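Local coordinates for protein Blo t 1 allergen (Blomia tropicalis, PDB 5JT8) that is a tropical mite allergen of the papain family, probably a cysteine protease, whose structure explains its limited antibody cross-reactivity with Der p 1, at residues I158-Q163 and Q221-S226; N171-S176 and C214-E219; E238-T243 and N326-A331; N266-G271 and G289-V294. All blocks are in the same frame, centred on the assembly; numbering follows the deposited sequence.

Contact 1: residues I158-Q163 and Q221-S226; sequences IELSEQ and QRYHVS
Tyr223 lays its ring against Ile158 and Leu160, and the cluster illustrates how one aromatic side chain can join two loop segments by apolar packing alone. Ile158 does most of the work on its side. Its CD1 methyl sits over one face of the phenol, 4.0 Å from the centroid of the Tyr223 ring and 27° off the normal, a CH-pi contact displaced toward CD2, which Ile158 CD1 approaches to 3.6 Å. The second branch follows the ring outward: Ile158 CG2 lies 4.0 Å from Tyr223 CZ, so the two methyl groups are spread along the ring from its root to its hydroxyl end. This spread depends on the first torsion of the isoleucine (chi1 61°), which wedges CG1 between the backbone N and the carbonyl carbon and leaves CG2 beside the N. Leu160 comes in nearer the CB end of the tyrosine. Its CD2 methyl packs at the base of the ring, 3.8 Å from Tyr223 CB and just as near Tyr223 CD1, an oblique approach made by the end of the side chain. The nearest CA atoms, those of Leu160 and Tyr223, are 8.0 Å apart, leaving the bridging to side chains. Both aliphatic residues are buried in this papain-like domain. Helix 139-154 lies alongside: Tyr150 meets the Tyr223 ring edge-to-face and also touches Ile158, while Leu160 rests on Ala146. Ser161 then N-caps helix 162-168, and the segment 221-226 runs past helix 187-196 toward strand 227-230.

Contact 2: residues N171-S176 and C214-E219; sequences NRYDPS and CDPDVE. Unlike the reference sequence in segment 171-176: Pro175 (reference Ser). Unlike the reference sequence in segment 214-219: Asp215 (reference Asn).
Tyr173 and Cys214 form a CH-pi and sulfur-aromatic contact beside the Cys168–Cys214 disulfide, in the loop-rich outer part of a papain-like domain; the example shows an aromatic ring packed on a half-cystine. From Asn171 to Tyr173 the backbone has helical angles without the regular bonds, and this turn delivers the tyrosine toward the other segment. A chi1 of 172° swings the ring out opposite the backbone N and onto Cys214. Cys214 CB stands almost exactly above the middle of one face, 3.4 Å from the centroid of the Tyr173 ring and only 7° off the normal, while the sulfur is displaced toward the CE2 side and meets the ring obliquely. The far end of the phenol reaches a proline of the second segment, with Tyr173 OH 3.6 Å from Pro216 CG. Past the tyrosine, Asp174 turns the chain back: its OD1 accepts the backbone N of Ser176 at 3.0 Å, an Asx turn spanning Pro175. The hydroxyl of the same serine also donates to it, Ser176 OG to Asp174 OD1 being 2.6 Å, and both donors come from one face of the carboxylate, so a single oxygen is gripped twice.

Contact 3: residues E238-T243 and N326-A331; sequences EDVMYT and NYVTYA. Unlike the reference sequence in segment 326-331: Tyr327 (reference Phe).
The helical segment 238-243 lies beside the end of the chain entering strand 329-332, with the CA atoms of Val240 and Val328 7.4 Å apart and those of Thr243 and Tyr330 7.5 Å apart. This two-point match, three residues along the helix against two along the extended chain, brings one pair of side chains together at each point. At the first, two valines meet by their CG2 methyls, Val240 CG2 to Val328 CG2 being 4.1 Å, a loose apolar touch. The second is closer: Thr243 CG2 approaches Tyr330 CD1 to 3.4 Å, near the root of the ring, and the two side chains run at about a right angle. The threonine divides its labour between its branches. CG2 is anti to the backbone N and faces the tyrosine, while the hydroxyl turns back into the helix, donating to the carbonyl of Asp239 with Thr243 OG1 to Asp239 O at 2.8 Å. That oxygen also takes the regular helical bond from Thr243 N, so it serves two donors, the hydroxyl arriving from above the carbonyl plane. Tyr330 stacks in addition on His247, near the helix end. Helix 237-247 thus packs on the chain leading into and along strand 329-332, with strand 250-254 sharing the interface through Val250, which touches Thr243, Val328 and Tyr330; strand 329-332 itself pairs antiparallel with 227-230 in this papain-like domain.

Contact 4: residues N266-G271 and G289-V294; sequences NGVLRG and GTVQGV
Val268 faces two valines of a hairpin, and the contact is a worked case of branched side chains sharing out their methyls at a protein surface. The apolar contacts come first. Each methyl of Val268 has its own partner: CG2 reaches tip to tip toward the first hairpin valine, with Val268 CG2 3.8 Å from Val291 CG1, whereas CG1 slides past the second, Val268 CG1 to Val294 CG1 being 3.9 Å. Chi1 of Val268, 179°, sets CG1 opposite the backbone N and CG2 next to it, which parts the two branches between the hairpin's arms. Arg270 adds the aliphatic part of its chain, crossing Val294 at about a right angle with Arg270 CD 3.8 Å from Val294 CG1. Its NH2 salt-bridges Asp66 of the propeptide inhibitor domain, so this edge of the papain-like protease domain also meets the pro-region. Backbone bonding lies within the hairpin: Val291 N donates to Val294 O at 2.9 Å, and Val294 N returns a bond to Val291 O at 3.1 Å, closing a type I' turn through Gln292 and Gly293. The turn joins strand 281-291 to strand 294-300, and Tyr296 of the latter touches Val268 and Val291, while strand 268-269 pairs in parallel with 312-316.

From the N-terminal side, contact 1 opens at 158-163 and closes at 221-226, joining the chain entering helix 162-168 to the loop before strand 227-230. Contact 2 nests inside that loop and ties 171-176 to 214-219, two loops on either side of helix 187-196, beside the Cys168–Cys214 disulfide; the two contacts touch where Arg222 packs against Pro216. Contact 3 starts only after contact 1 has closed, running from helix 237-247 to the final strand 329-332. Within its span lies contact 4, a shorter closure between strand 268-269 and the hairpin of 281-291 and 294-300. Two nested pairs thus follow in series, without crossing. Contacts 2 and 4 lie on opposite sides of the chain's centre, their own centres about 43 Å apart.

Contact 1: residues I158-Q163 and Q221-S226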
loop_
_atom_site.group_PDB
_atom_site.type_symbol
_atom_site.label_atom_id
_atom_site.label_comp_id
_atom_site.label_asym_id
_atom_site.label_seq_id
_atom_site.Cartn_x
_atom_site.Cartn_y
_atom_site.Cartn_z
ATOM N N ILE A 158 0.766 -14.661 11.352
ATOM C CA ILE A 158 2.193 -14.391 11.387
ATOM C C ILE A 158 2.452 -12.946 11.010
ATOM O O ILE A 158 1.666 -12.305 10.284
ATOM C CB ILE A 158 2.971 -15.319 10.444
ATOM C CG1 ILE A 158 2.494 -15.113 9.007
ATOM C CG2 ILE A 158 2.796 -16.778 10.863
ATOM C CD1 ILE A 158 2.976 -16.173 8.032
ATOM N N GLU A 159 3.542 -12.421 11.541
ATOM C CA GLU A 159 4.001 -11.103 11.177
ATOM C C GLU A 159 5.356 -11.259 10.500
ATOM O O GLU A 159 6.339 -11.639 11.143
ATOM C CB GLU A 159 4.111 -10.197 12.398
ATOM C CG GLU A 159 4.517 -8.789 12.032
ATOM C CD GLU A 159 4.495 -7.844 13.206
ATOM O OE1 GLU A 159 4.213 -8.299 14.340
ATOM O OE2 GLU A 159 4.767 -6.642 12.988
ATOM N N LEU A 160 5.391 -10.990 9.202
ATOM C CA LEU A 160 6.610 -11.151 8.430
ATOM C C LEU A 160 7.481 -9.899 8.481
ATOM O O LEU A 160 7.002 -8.799 8.782
ATOM C CB LEU A 160 6.271 -11.503 6.986
ATOM C CG LEU A 160 5.483 -12.799 6.801
ATOM C CD1 LEU A 160 5.106 -12.996 5.338
ATOM C CD2 LEU A 160 6.242 -14.004 7.322
ATOM N N SER A 161 8.760 -10.086 8.182
ATOM C CA SER A 161 9.741 -9.003 8.174
ATOM C C SER A 161 9.762 -8.215 6.859
ATOM O O SER A 161 10.353 -8.667 5.869
ATOM C CB SER A 161 11.140 -9.577 8.440
ATOM O OG SER A 161 12.135 -8.574 8.437
ATOM N N GLU A 162 9.132 -7.043 6.848
ATOM C CA GLU A 162 9.285 -6.119 5.732
ATOM C C GLU A 162 10.738 -5.680 5.563
ATOM O O GLU A 162 11.194 -5.438 4.446
ATOM C CB GLU A 162 8.400 -4.882 5.905
ATOM C CG GLU A 162 6.930 -5.110 5.584
ATOM C CD GLU A 162 6.171 -5.767 6.732
ATOM O OE1 GLU A 162 6.768 -5.973 7.817
ATOM O OE2 GLU A 162 4.966 -6.070 6.550
ATOM N N GLN A 163 11.460 -5.574 6.673
ATOM C CA GLN A 163 12.830 -5.071 6.642
ATOM C C GLN A 163 13.724 -6.028 5.841
ATOM O O GLN A 163 14.632 -5.594 5.124
ATOM C CB GLN A 163 13.374 -4.876 8.064
ATOM C CG GLN A 163 14.730 -4.160 8.163
ATOM C CD GLN A 163 14.674 -2.713 7.715
ATOM O OE1 GLN A 163 13.865 -1.926 8.215
ATOM N NE2 GLN A 163 15.532 -2.357 6.759
ATOM N N GLN A 221 12.094 -19.570 11.480
ATOM C CA GLN A 221 11.345 -20.227 10.434
ATOM C C GLN A 221 11.161 -19.261 9.260
ATOM O O GLN A 221 11.074 -18.047 9.461
ATOM C CB GLN A 221 10.005 -20.705 10.972
ATOM C CG GLN A 221 9.222 -21.519 9.978
ATOM C CD GLN A 221 8.379 -22.555 10.659
ATOM O OE1 GLN A 221 8.648 -22.932 11.803
ATOM N NE2 GLN A 221 7.353 -23.034 9.964
ATOM N N ARG A 222 11.121 -19.788 8.042
ATOM C CA ARG A 222 10.912 -18.944 6.874
ATOM C C ARG A 222 9.592 -19.270 6.224
ATOM O O ARG A 222 9.240 -20.433 6.058
ATOM C CB ARG A 222 12.062 -19.093 5.864
ATOM C CG ARG A 222 13.297 -18.322 6.281
ATOM C CD ARG A 222 14.422 -18.353 5.264
ATOM N NE ARG A 222 15.576 -17.615 5.774
ATOM C CZ ARG A 222 15.854 -16.349 5.470
ATOM N NH1 ARG A 222 15.076 -15.676 4.631
ATOM N NH2 ARG A 222 16.924 -15.760 5.993
ATOM N N TYR A 223 8.862 -18.228 5.857
ATOM C CA TYR A 223 7.558 -18.388 5.234
ATOM C C TYR A 223 7.636 -18.034 3.756
ATOM O O TYR A 223 8.108 -16.959 3.390
ATOM C CB TYR A 223 6.529 -17.525 5.963
ATOM C CG TYR A 223 6.374 -17.982 7.385
ATOM C CD1 TYR A 223 7.257 -17.558 8.373
ATOM C CD2 TYR A 223 5.381 -18.889 7.732
ATOM C CE1 TYR A 223 7.133 -18.007 9.686
ATOM C CE2 TYR A 223 5.244 -19.339 9.040
ATOM C CZ TYR A 223 6.122 -18.901 10.011
ATOM O OH TYR A 223 5.987 -19.355 11.303
ATOM N N HIS A 224 7.178 -18.946 2.913
ATOM C CA HIS A 224 7.244 -18.751 1.475
ATOM C C HIS A 224 5.870 -18.522 0.891
ATOM O O HIS A 224 4.869 -18.725 1.555
ATOM C CB HIS A 224 7.863 -19.973 0.794
ATOM C CG HIS A 224 9.233 -20.313 1.283
ATOM N ND1 HIS A 224 10.374 -19.981 0.584
ATOM C CD2 HIS A 224 9.648 -20.956 2.402
ATOM C CE1 HIS A 224 11.434 -20.408 1.250
ATOM N NE2 HIS A 224 11.020 -21.005 2.353
ATOM N N VAL A 225 5.842 -18.108 -0.367
ATOM C CA VAL A 225 4.693 -18.359 -1.226
ATOM C C VAL A 225 5.253 -19.250 -2.346
ATOM O O VAL A 225 6.455 -19.427 -2.429
ATOM C CB VAL A 225 4.073 -17.069 -1.785
ATOM C CG1 VAL A 225 3.755 -16.074 -0.652
ATOM C CG2 VAL A 225 5.013 -16.424 -2.804
ATOM N N SER A 226 4.410 -19.823 -3.190
ATOM C CA SER A 226 4.924 -20.672 -4.258
ATOM C C SER A 226 4.850 -20.002 -5.627
ATOM O O SER A 226 5.459 -20.467 -6.592
ATOM C CB SER A 226 4.143 -21.965 -4.314
ATOM O OG SER A 226 2.907 -21.721 -4.956
#

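Contact 2: residues N171-S176 and C214-E219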
loop_
_atom_site.group_PDB
_atom_site.type_symbol
_atom_site.label_atom_id
_atom_site.label_comp_id
_atom_site.label_asym_id
_atom_site.label_seq_id
_atom_site.Cartn_x
_atom_site.Cartn_y
_atom_site.Cartn_z
ATOM N N ASN A 171 18.765 -3.915 -4.945
ATOM C CA ASN A 171 19.510 -4.169 -6.188
ATOM C C ASN A 171 21.032 -4.170 -6.004
ATOM O O ASN A 171 21.724 -5.038 -6.542
ATOM C CB ASN A 171 19.128 -3.135 -7.249
ATOM C CG ASN A 171 19.581 -3.531 -8.650
ATOM O OD1 ASN A 171 20.325 -4.490 -8.835
ATOM N ND2 ASN A 171 19.122 -2.785 -9.645
ATOM N N ARG A 172 21.545 -3.215 -5.237
ATOM C CA ARG A 172 22.989 -3.143 -4.964
ATOM C C ARG A 172 23.514 -4.365 -4.201
ATOM O O ARG A 172 24.686 -4.718 -4.314
ATOM C CB ARG A 172 23.320 -1.876 -4.175
ATOM C CG ARG A 172 23.329 -0.603 -5.000
ATOM C CD ARG A 172 24.556 0.262 -4.645
ATOM N NE ARG A 172 24.276 1.189 -3.557
ATOM C CZ ARG A 172 25.191 1.928 -2.940
ATOM N NH1 ARG A 172 26.466 1.858 -3.297
ATOM N NH2 ARG A 172 24.822 2.742 -1.963
ATOM N N TYR A 173 22.649 -4.994 -3.414
ATOM C CA TYR A 173 23.030 -6.176 -2.655
ATOM C C TYR A 173 22.967 -7.428 -3.522
ATOM O O TYR A 173 23.913 -8.222 -3.566
ATOM C CB TYR A 173 22.121 -6.360 -1.424
ATOM C CG TYR A 173 22.362 -7.688 -0.730
ATOM C CD1 TYR A 173 23.498 -7.891 0.059
ATOM C CD2 TYR A 173 21.479 -8.751 -0.891
ATOM C CE1 TYR A 173 23.730 -9.109 0.679
ATOM C CE2 TYR A 173 21.707 -9.971 -0.280
ATOM C CZ TYR A 173 22.828 -10.141 0.504
ATOM O OH TYR A 173 23.041 -11.354 1.109
ATOM N N ASP A 174 21.822 -7.600 -4.185
ATOM C CA ASP A 174 21.573 -8.747 -5.041
ATOM C C ASP A 174 20.989 -8.242 -6.364
ATOM O O ASP A 174 19.796 -7.920 -6.442
ATOM C CB ASP A 174 20.626 -9.743 -4.350
ATOM C CG ASP A 174 20.471 -11.054 -5.119
ATOM O OD1 ASP A 174 20.762 -11.097 -6.336
ATOM O OD2 ASP A 174 20.050 -12.056 -4.504
ATOM N N PRO A 175 21.835 -8.152 -7.403
ATOM C CA PRO A 175 21.427 -7.674 -8.732
ATOM C C PRO A 175 20.360 -8.543 -9.416
ATOM O O PRO A 175 19.787 -8.110 -10.415
ATOM C CB PRO A 175 22.745 -7.684 -9.536
ATOM C CG PRO A 175 23.728 -8.465 -8.717
ATOM C CD PRO A 175 23.302 -8.277 -7.292
ATOM N N SER A 176 20.075 -9.726 -8.879
ATOM C CA SER A 176 19.013 -10.549 -9.426
ATOM C C SER A 176 17.637 -10.010 -9.014
ATOM O O SER A 176 16.611 -10.526 -9.465
ATOM C CB SER A 176 19.168 -12.005 -8.982
ATOM O OG SER A 176 18.783 -12.177 -7.631
ATOM N N CYS A 214 21.754 -6.376 3.917
ATOM C CA CYS A 214 21.001 -7.613 4.061
ATOM C C CYS A 214 21.724 -8.587 4.977
ATOM O O CYS A 214 22.925 -8.844 4.839
ATOM C CB CYS A 214 20.754 -8.264 2.696
ATOM S SG CYS A 214 20.031 -9.922 2.764
ATOM N N ASP A 215 20.988 -9.101 5.946
ATOM C CA ASP A 215 21.483 -10.195 6.738
ATOM C C ASP A 215 20.794 -11.445 6.218
ATOM O O ASP A 215 19.593 -11.603 6.389
ATOM C CB ASP A 215 21.213 -9.974 8.228
ATOM C CG ASP A 215 21.798 -11.077 9.101
ATOM O OD1 ASP A 215 22.104 -12.164 8.563
ATOM O OD2 ASP A 215 21.941 -10.867 10.326
ATOM N N PRO A 216 21.562 -12.328 5.564
ATOM C CA PRO A 216 21.036 -13.606 5.076
ATOM C C PRO A 216 21.233 -14.768 6.075
ATOM O O PRO A 216 20.590 -15.804 5.920
ATOM C CB PRO A 216 21.847 -13.830 3.801
ATOM C CG PRO A 216 23.230 -13.254 4.174
ATOM C CD PRO A 216 22.956 -12.096 5.125
ATOM N N ASP A 217 22.105 -14.613 7.073
ATOM C CA ASP A 217 22.253 -15.669 8.083
ATOM C C ASP A 217 21.358 -15.388 9.288
ATOM O O ASP A 217 21.741 -15.622 10.441
ATOM C CB ASP A 217 23.713 -15.856 8.545
ATOM C CG ASP A 217 24.286 -14.635 9.246
ATOM O OD1 ASP A 217 24.247 -13.529 8.680
ATOM O OD2 ASP A 217 24.760 -14.781 10.391
ATOM N N VAL A 218 20.165 -14.873 9.011
ATOM C CA VAL A 218 19.128 -14.792 10.025
ATOM C C VAL A 218 18.443 -16.135 10.077
ATOM O O VAL A 218 17.953 -16.616 9.057
ATOM C CB VAL A 218 18.073 -13.714 9.723
ATOM C CG1 VAL A 218 17.179 -13.508 10.939
ATOM C CG2 VAL A 218 18.733 -12.421 9.328
ATOM N N GLU A 219 18.393 -16.755 11.248
ATOM C CA GLU A 219 17.622 -17.975 11.334
ATOM C C GLU A 219 16.236 -17.634 11.875
ATOM O O GLU A 219 15.899 -16.465 12.105
ATOM C CB GLU A 219 18.321 -19.043 12.187
ATOM C CG GLU A 219 17.945 -20.466 11.730
ATOM C CD GLU A 219 18.523 -21.557 12.597
ATOM O OE1 GLU A 219 18.904 -21.257 13.745
ATOM O OE2 GLU A 219 18.593 -22.717 12.129
#

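Contact 3: residues E238-T243 and N326-A331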
loop_
_atom_site.group_PDB
_atom_site.type_symbol
_atom_site.label_atom_id
_atom_site.label_comp_id
_atom_site.label_asym_id
_atom_site.label_seq_id
_atom_site.Cartn_x
_atom_site.Cartn_y
_atom_site.Cartn_z
ATOM N N GLU A 238 -14.447 -6.410 -12.375
ATOM C CA GLU A 238 -14.922 -7.781 -12.272
ATOM C C GLU A 238 -13.774 -8.811 -12.175
ATOM O O GLU A 238 -13.820 -9.706 -11.325
ATOM C CB GLU A 238 -15.829 -8.115 -13.473
ATOM C CG GLU A 238 -17.153 -7.358 -13.518
ATOM C CD GLU A 238 -17.002 -5.823 -13.588
ATOM O OE1 GLU A 238 -16.258 -5.291 -14.465
ATOM O OE2 GLU A 238 -17.641 -5.150 -12.746
ATOM N N ASP A 239 -12.782 -8.703 -13.050
ATOM C CA ASP A 239 -11.607 -9.579 -12.961
ATOM C C ASP A 239 -10.955 -9.441 -11.586
ATOM O O ASP A 239 -10.634 -10.431 -10.925
ATOM C CB ASP A 239 -10.576 -9.257 -14.063
ATOM C CG ASP A 239 -10.955 -9.846 -15.405
ATOM O OD1 ASP A 239 -12.060 -10.392 -15.487
ATOM O OD2 ASP A 239 -10.169 -9.751 -16.383
ATOM N N VAL A 240 -10.774 -8.194 -11.162
ATOM C CA VAL A 240 -10.115 -7.920 -9.892
ATOM C C VAL A 240 -10.917 -8.515 -8.747
ATOM O O VAL A 240 -10.350 -9.214 -7.919
ATOM C CB VAL A 240 -9.905 -6.414 -9.671
ATOM C CG1 VAL A 240 -9.338 -6.170 -8.288
ATOM C CG2 VAL A 240 -8.945 -5.878 -10.733
ATOM N N MET A 241 -12.230 -8.271 -8.725
ATOM C CA MET A 241 -13.111 -8.815 -7.679
ATOM C C MET A 241 -13.085 -10.335 -7.661
ATOM O O MET A 241 -13.006 -10.966 -6.602
ATOM C CB MET A 241 -14.574 -8.349 -7.859
ATOM C CG MET A 241 -14.792 -6.839 -7.720
ATOM S SD MET A 241 -16.292 -6.236 -8.568
ATOM C CE MET A 241 -17.545 -6.939 -7.541
ATOM N N TYR A 242 -13.189 -10.934 -8.835
ATOM C CA TYR A 242 -13.070 -12.378 -8.902
ATOM C C TYR A 242 -11.702 -12.906 -8.411
ATOM O O TYR A 242 -11.629 -13.927 -7.709
ATOM C CB TYR A 242 -13.313 -12.858 -10.320
ATOM C CG TYR A 242 -13.524 -14.330 -10.310
ATOM C CD1 TYR A 242 -14.703 -14.871 -9.807
ATOM C CD2 TYR A 242 -12.518 -15.193 -10.720
ATOM C CE1 TYR A 242 -14.889 -16.236 -9.750
ATOM C CE2 TYR A 242 -12.690 -16.552 -10.681
ATOM C CZ TYR A 242 -13.878 -17.070 -10.204
ATOM O OH TYR A 242 -14.050 -18.432 -10.169
ATOM N N THR A 243 -10.627 -12.230 -8.815
ATOM C CA THR A 243 -9.278 -12.591 -8.352
ATOM C C THR A 243 -9.199 -12.531 -6.830
ATOM O O THR A 243 -8.670 -13.437 -6.188
ATOM C CB THR A 243 -8.221 -11.670 -8.982
ATOM O OG1 THR A 243 -8.237 -11.858 -10.405
ATOM C CG2 THR A 243 -6.801 -11.945 -8.404
ATOM N N ASN A 326 -4.489 -0.682 -12.373
ATOM C CA ASN A 326 -3.360 -0.723 -13.300
ATOM C C ASN A 326 -2.486 -1.958 -13.098
ATOM O O ASN A 326 -2.150 -2.645 -14.057
ATOM C CB ASN A 326 -2.505 0.549 -13.173
ATOM C CG ASN A 326 -3.203 1.789 -13.731
ATOM O OD1 ASN A 326 -4.254 1.689 -14.364
ATOM N ND2 ASN A 326 -2.597 2.958 -13.522
ATOM N N TYR A 327 -2.142 -2.241 -11.847
ATOM C CA TYR A 327 -1.137 -3.251 -11.528
ATOM C C TYR A 327 -1.558 -4.116 -10.360
ATOM O O TYR A 327 -1.076 -3.954 -9.231
ATOM C CB TYR A 327 0.210 -2.600 -11.193
ATOM C CG TYR A 327 0.733 -1.675 -12.251
ATOM C CD1 TYR A 327 1.270 -2.172 -13.436
ATOM C CD2 TYR A 327 0.705 -0.297 -12.068
ATOM C CE1 TYR A 327 1.769 -1.320 -14.405
ATOM C CE2 TYR A 327 1.191 0.559 -13.034
ATOM C CZ TYR A 327 1.719 0.043 -14.200
ATOM O OH TYR A 327 2.205 0.896 -15.152
ATOM N N VAL A 328 -2.447 -5.051 -10.638
ATOM C CA VAL A 328 -2.991 -5.895 -9.609
ATOM C C VAL A 328 -2.284 -7.247 -9.631
ATOM O O VAL A 328 -2.171 -7.880 -10.692
ATOM C CB VAL A 328 -4.492 -6.065 -9.802
ATOM C CG1 VAL A 328 -5.084 -6.915 -8.688
ATOM C CG2 VAL A 328 -5.160 -4.679 -9.853
ATOM N N THR A 329 -1.811 -7.679 -8.465
ATOM C CA THR A 329 -1.029 -8.908 -8.364
ATOM C C THR A 329 -1.523 -9.774 -7.238
ATOM O O THR A 329 -1.671 -9.291 -6.119
ATOM C CB THR A 329 0.456 -8.618 -8.106
ATOM O OG1 THR A 329 0.986 -7.834 -9.175
ATOM C CG2 THR A 329 1.254 -9.934 -7.969
ATOM N N TYR A 330 -1.768 -11.055 -7.514
ATOM C CA TYR A 330 -2.101 -11.988 -6.437
ATOM C C TYR A 330 -0.967 -13.002 -6.227
ATOM O O TYR A 330 -0.071 -13.140 -7.065
ATOM C CB TYR A 330 -3.430 -12.708 -6.728
ATOM C CG TYR A 330 -3.430 -13.672 -7.929
ATOM C CD1 TYR A 330 -3.768 -13.230 -9.198
ATOM C CD2 TYR A 330 -3.136 -15.024 -7.771
ATOM C CE1 TYR A 330 -3.802 -14.102 -10.286
ATOM C CE2 TYR A 330 -3.181 -15.909 -8.850
ATOM C CZ TYR A 330 -3.516 -15.432 -10.108
ATOM O OH TYR A 330 -3.566 -16.280 -11.188
ATOM N N ALA A 331 -0.986 -13.684 -5.089
ATOM C CA ALA A 331 0.014 -14.701 -4.824
ATOM C C ALA A 331 -0.652 -16.024 -4.488
ATOM O O ALA A 331 -1.863 -16.085 -4.249
ATOM C CB ALA A 331 0.951 -14.264 -3.679
#

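Contact 4: residues N266-G271 and G289-V294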
loop_
_atom_site.group_PDB
_atom_site.type_symbol
_atom_site.label_atom_id
_atom_site.label_comp_id
_atom_site.label_asym_id
_atom_site.label_seq_id
_atom_site.Cartn_x
_atom_site.Cartn_y
_atom_site.Cartn_z
ATOM N N ASN A 266 -12.522 8.660 7.246
ATOM C CA ASN A 266 -13.778 7.972 6.951
ATOM C C ASN A 266 -14.432 8.464 5.656
ATOM O O ASN A 266 -14.215 9.606 5.236
ATOM C CB ASN A 266 -14.768 8.151 8.106
ATOM C CG ASN A 266 -14.439 7.278 9.308
ATOM O OD1 ASN A 266 -14.762 6.090 9.335
ATOM N ND2 ASN A 266 -13.810 7.871 10.316
ATOM N N GLY A 267 -15.250 7.610 5.039
ATOM C CA GLY A 267 -16.033 7.999 3.872
ATOM C C GLY A 267 -15.619 7.299 2.587
ATOM O O GLY A 267 -14.604 6.596 2.544
ATOM N N VAL A 268 -16.410 7.464 1.532
ATOM C CA VAL A 268 -16.048 6.871 0.250
ATOM C C VAL A 268 -15.532 7.941 -0.699
ATOM O O VAL A 268 -16.252 8.870 -1.071
ATOM C CB VAL A 268 -17.225 6.137 -0.416
ATOM C CG1 VAL A 268 -16.771 5.575 -1.758
ATOM C CG2 VAL A 268 -17.726 5.034 0.487
ATOM N N LEU A 269 -14.270 7.810 -1.068
ATOM C CA LEU A 269 -13.640 8.729 -1.993
ATOM C C LEU A 269 -14.208 8.538 -3.390
ATOM O O LEU A 269 -13.958 7.516 -4.034
ATOM C CB LEU A 269 -12.120 8.520 -1.988
ATOM C CG LEU A 269 -11.278 9.653 -2.574
ATOM C CD1 LEU A 269 -11.615 10.982 -1.884
ATOM C CD2 LEU A 269 -9.795 9.333 -2.432
ATOM N N ARG A 270 -14.977 9.519 -3.847
ATOM C CA ARG A 270 -15.574 9.497 -5.178
ATOM C C ARG A 270 -14.959 10.562 -6.080
ATOM O O ARG A 270 -14.440 11.568 -5.595
ATOM C CB ARG A 270 -17.089 9.735 -5.111
ATOM C CG ARG A 270 -17.902 8.661 -4.422
ATOM C CD ARG A 270 -19.392 8.869 -4.712
ATOM N NE ARG A 270 -19.817 10.221 -4.378
ATOM C CZ ARG A 270 -21.034 10.706 -4.612
ATOM N NH1 ARG A 270 -21.958 9.945 -5.189
ATOM N NH2 ARG A 270 -21.327 11.952 -4.268
ATOM N N GLY A 271 -15.042 10.342 -7.391
ATOM C CA GLY A 271 -14.636 11.334 -8.373
ATOM C C GLY A 271 -13.178 11.771 -8.346
ATOM O O GLY A 271 -12.861 12.878 -8.747
ATOM N N GLY A 289 -17.645 -3.483 -1.675
ATOM C CA GLY A 289 -18.983 -3.350 -1.169
ATOM C C GLY A 289 -19.711 -2.233 -1.882
ATOM O O GLY A 289 -19.151 -1.575 -2.758
ATOM N N THR A 290 -20.967 -2.043 -1.499
ATOM C CA THR A 290 -21.823 -0.993 -2.023
ATOM C C THR A 290 -22.510 -0.315 -0.871
ATOM O O THR A 290 -23.144 -0.984 -0.063
ATOM C CB THR A 290 -22.909 -1.539 -2.973
ATOM O OG1 THR A 290 -22.299 -2.254 -4.050
ATOM C CG2 THR A 290 -23.749 -0.398 -3.530
ATOM N N VAL A 291 -22.402 1.007 -0.783
ATOM C CA VAL A 291 -23.142 1.728 0.242
ATOM C C VAL A 291 -24.029 2.782 -0.416
ATOM O O VAL A 291 -23.550 3.735 -1.028
ATOM C CB VAL A 291 -22.208 2.363 1.315
ATOM C CG1 VAL A 291 -21.092 3.179 0.691
ATOM C CG2 VAL A 291 -23.019 3.192 2.325
ATOM N N GLN A 292 -25.338 2.554 -0.315
ATOM C CA GLN A 292 -26.346 3.447 -0.868
ATOM C C GLN A 292 -26.050 3.939 -2.287
ATOM O O GLN A 292 -25.887 5.133 -2.523
ATOM C CB GLN A 292 -26.521 4.611 0.089
ATOM C CG GLN A 292 -26.802 4.081 1.482
ATOM C CD GLN A 292 -27.169 5.152 2.450
ATOM O OE1 GLN A 292 -26.351 6.013 2.774
ATOM N NE2 GLN A 292 -28.412 5.126 2.910
ATOM N N GLY A 293 -25.965 2.997 -3.219
ATOM C CA GLY A 293 -25.772 3.314 -4.620
ATOM C C GLY A 293 -24.328 3.428 -5.052
ATOM O O GLY A 293 -24.031 3.415 -6.243
ATOM N N VAL A 294 -23.421 3.527 -4.087
ATOM C CA VAL A 294 -22.006 3.743 -4.394
ATOM C C VAL A 294 -21.129 2.497 -4.221
ATOM O O VAL A 294 -20.902 2.038 -3.102
ATOM C CB VAL A 294 -21.442 4.866 -3.515
ATOM C CG1 VAL A 294 -20.008 5.196 -3.941
ATOM C CG2 VAL A 294 -22.348 6.099 -3.591
#